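Local coordinates for synaptotagmin IV (Rattus norvegicus, PDB 1W15), which is a synaptotagmin that does not bind calcium and takes part in dense core vesicle mobility in neurons through its interaction with KIF1A, at residues P53-N58 with K69-K74. Residues are numbered along the deposited sequence; the frame is centred on the assembly and turned at random.
Sequences PYVKVN and KKTHVK
The Tyr54 ring meets Lys70, Thr71 and Val73 obliquely, with Lys70 CD 4.2 Å from Tyr54 CE2 and Thr71 O and Val73 CB also beside it. Tyr54 CG sits between the backbone N and the carbonyl carbon (chi1 63°), which turns the ring toward Lys70 and Thr71, while Tyr54 CB lies 3.5 Å from His72 O. At the far end of the ring, Tyr54 OH bonds to Asn113 and to a water that Lys70 NZ reaches only weakly. Antiparallel pairing of Val57 with Lys69, through two backbone hydrogen bonds, marks the hairpin of strands 53-61 and 64-70, at the border of one sheet of the C2B beta sandwich. Beyond Lys70 the ladder is irregular: Thr71 N still donates to Val55 O (2.8 Å, 161° at H), but Val55 N turns to the side-chain oxygen Thr71 OG1 (2.9 Å, 161°). Thr71 OG1 in turn donates to His72 O at 2.8 Å. An alanine in place of Thr71 would probably leave Val55 N without its acceptor and His72 O without this donor, and open a gap where Thr71 CG2 packs 3.9 Å from Val55 CB. Farther along, Lys74 N donates to Pro53 O at 2.8 Å, and Pro53 N has no hydrogen to return.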
loop_
_atom_site.group_PDB
_atom_site.type_symbol
_atom_site.label_atom_id
_atom_site.label_comp_id
_atom_site.label_asym_id
_atom_site.label_seq_id
_atom_site.Cartn_x
_atom_site.Cartn_y
_atom_site.Cartn_z
ATOM N N PRO A 53 0.333 18.733 8.807
ATOM C CA PRO A 53 0.314 17.506 9.609
ATOM C C PRO A 53 1.401 16.471 9.336
ATOM O O PRO A 53 1.810 16.294 8.198
ATOM C CB PRO A 53 -1.071 16.899 9.326
ATOM C CG PRO A 53 -1.463 17.476 7.942
ATOM C CD PRO A 53 -0.805 18.810 7.867
ATOM N N TYR A 54 1.844 15.815 10.396
ATOM C CA TYR A 54 2.575 14.543 10.288
ATOM C C TYR A 54 2.037 13.647 11.390
ATOM O O TYR A 54 1.292 14.105 12.268
ATOM C CB TYR A 54 4.086 14.726 10.433
ATOM C CG TYR A 54 4.576 15.258 11.763
ATOM C CD1 TYR A 54 4.461 16.621 12.089
ATOM C CD2 TYR A 54 5.169 14.401 12.687
ATOM C CE1 TYR A 54 4.937 17.112 13.312
ATOM C CE2 TYR A 54 5.635 14.869 13.939
ATOM C CZ TYR A 54 5.499 16.197 14.235
ATOM O OH TYR A 54 5.963 16.627 15.440
ATOM N N VAL A 55 2.407 12.374 11.362
ATOM C CA VAL A 55 1.893 11.466 12.349
ATOM C C VAL A 55 3.048 10.747 13.025
ATOM O O VAL A 55 3.959 10.202 12.361
ATOM C CB VAL A 55 0.953 10.406 11.682
ATOM C CG1 VAL A 55 0.447 9.402 12.745
ATOM C CG2 VAL A 55 -0.189 11.135 10.984
ATOM N N LYS A 56 2.989 10.719 14.345
ATOM C CA LYS A 56 3.945 9.998 15.151
ATOM C C LYS A 56 3.247 8.764 15.673
ATOM O O LYS A 56 2.079 8.837 16.077
ATOM C CB LYS A 56 4.342 10.876 16.353
ATOM C CG LYS A 56 5.365 10.204 17.219
ATOM C CD LYS A 56 6.344 11.209 17.699
ATOM C CE LYS A 56 7.347 10.563 18.609
ATOM N NZ LYS A 56 8.050 11.646 19.288
ATOM N N VAL A 57 3.964 7.646 15.666
ATOM C CA VAL A 57 3.414 6.358 16.050
ATOM C C VAL A 57 4.297 5.795 17.191
ATOM O O VAL A 57 5.492 5.557 16.996
ATOM C CB VAL A 57 3.367 5.355 14.871
ATOM C CG1 VAL A 57 2.618 4.044 15.302
ATOM C CG2 VAL A 57 2.672 5.966 13.614
ATOM N N ASN A 58 3.719 5.592 18.372
ATOM C CA ASN A 58 4.464 5.041 19.520
ATOM C C ASN A 58 3.945 3.638 19.787
ATOM O O ASN A 58 2.742 3.442 19.793
ATOM C CB ASN A 58 4.269 5.928 20.769
ATOM C CG ASN A 58 4.935 7.285 20.631
ATOM O OD1 ASN A 58 6.040 7.362 20.099
ATOM N ND2 ASN A 58 4.278 8.368 21.100
ATOM N N LYS A 69 7.965 5.821 15.604
ATOM C CA LYS A 69 8.152 6.104 14.174
ATOM C C LYS A 69 7.480 7.417 13.906
ATOM O O LYS A 69 6.647 7.853 14.688
ATOM C CB LYS A 69 7.426 5.044 13.324
ATOM C CG LYS A 69 7.783 3.576 13.654
ATOM C CD LYS A 69 9.156 3.152 13.190
ATOM C CE LYS A 69 9.323 1.654 13.499
ATOM N NZ LYS A 69 10.685 1.294 13.139
ATOM N N LYS A 70 7.815 8.058 12.799
ATOM C CA LYS A 70 7.054 9.224 12.379
ATOM C C LYS A 70 7.048 9.359 10.881
ATOM O O LYS A 70 7.986 8.865 10.212
ATOM C CB LYS A 70 7.498 10.495 13.088
ATOM C CG LYS A 70 8.683 11.148 12.604
ATOM C CD LYS A 70 8.978 12.317 13.566
ATOM C CE LYS A 70 10.383 12.846 13.295
ATOM N NZ LYS A 70 10.830 13.782 14.405
ATOM N N THR A 71 5.964 9.938 10.355
ATOM C CA THR A 71 5.840 10.168 8.930
ATOM C C THR A 71 6.475 11.465 8.566
ATOM O O THR A 71 6.825 12.261 9.436
ATOM C CB THR A 71 4.348 10.233 8.463
ATOM O OG1 THR A 71 3.762 11.470 8.929
ATOM C CG2 THR A 71 3.479 9.082 9.051
ATOM N N HIS A 72 6.562 11.688 7.259
ATOM C CA HIS A 72 6.907 12.994 6.690
ATOM C C HIS A 72 5.761 13.937 6.915
ATOM O O HIS A 72 4.634 13.523 7.244
ATOM C CB HIS A 72 7.150 12.866 5.190
ATOM C CG HIS A 72 8.359 12.054 4.861
ATOM N ND1 HIS A 72 9.604 12.622 4.658
ATOM C CD2 HIS A 72 8.535 10.711 4.766
ATOM C CE1 HIS A 72 10.482 11.666 4.397
ATOM N NE2 HIS A 72 9.859 10.498 4.459
ATOM N N VAL A 73 6.050 15.217 6.774
ATOM C CA VAL A 73 4.950 16.151 6.983
ATOM C C VAL A 73 4.340 16.593 5.651
ATOM O O VAL A 73 5.030 16.831 4.672
ATOM C CB VAL A 73 5.408 17.373 7.789
ATOM C CG1 VAL A 73 6.915 17.339 8.003
ATOM C CG2 VAL A 73 5.020 18.664 7.091
ATOM N N LYS A 74 3.010 16.711 5.671
ATOM C CA LYS A 74 2.277 17.278 4.538
ATOM C C LYS A 74 1.969 18.754 4.847
ATOM O O LYS A 74 1.527 19.073 5.945
ATOM C CB LYS A 74 1.045 16.425 4.280
ATOM C CG LYS A 74 1.426 14.970 3.929
ATOM C CD LYS A 74 2.361 14.977 2.696
ATOM C CE LYS A 74 2.675 13.584 2.102
ATOM N NZ LYS A 74 3.862 12.942 2.744
HETATM O O HOH W 1 8.442 15.026 16.354
#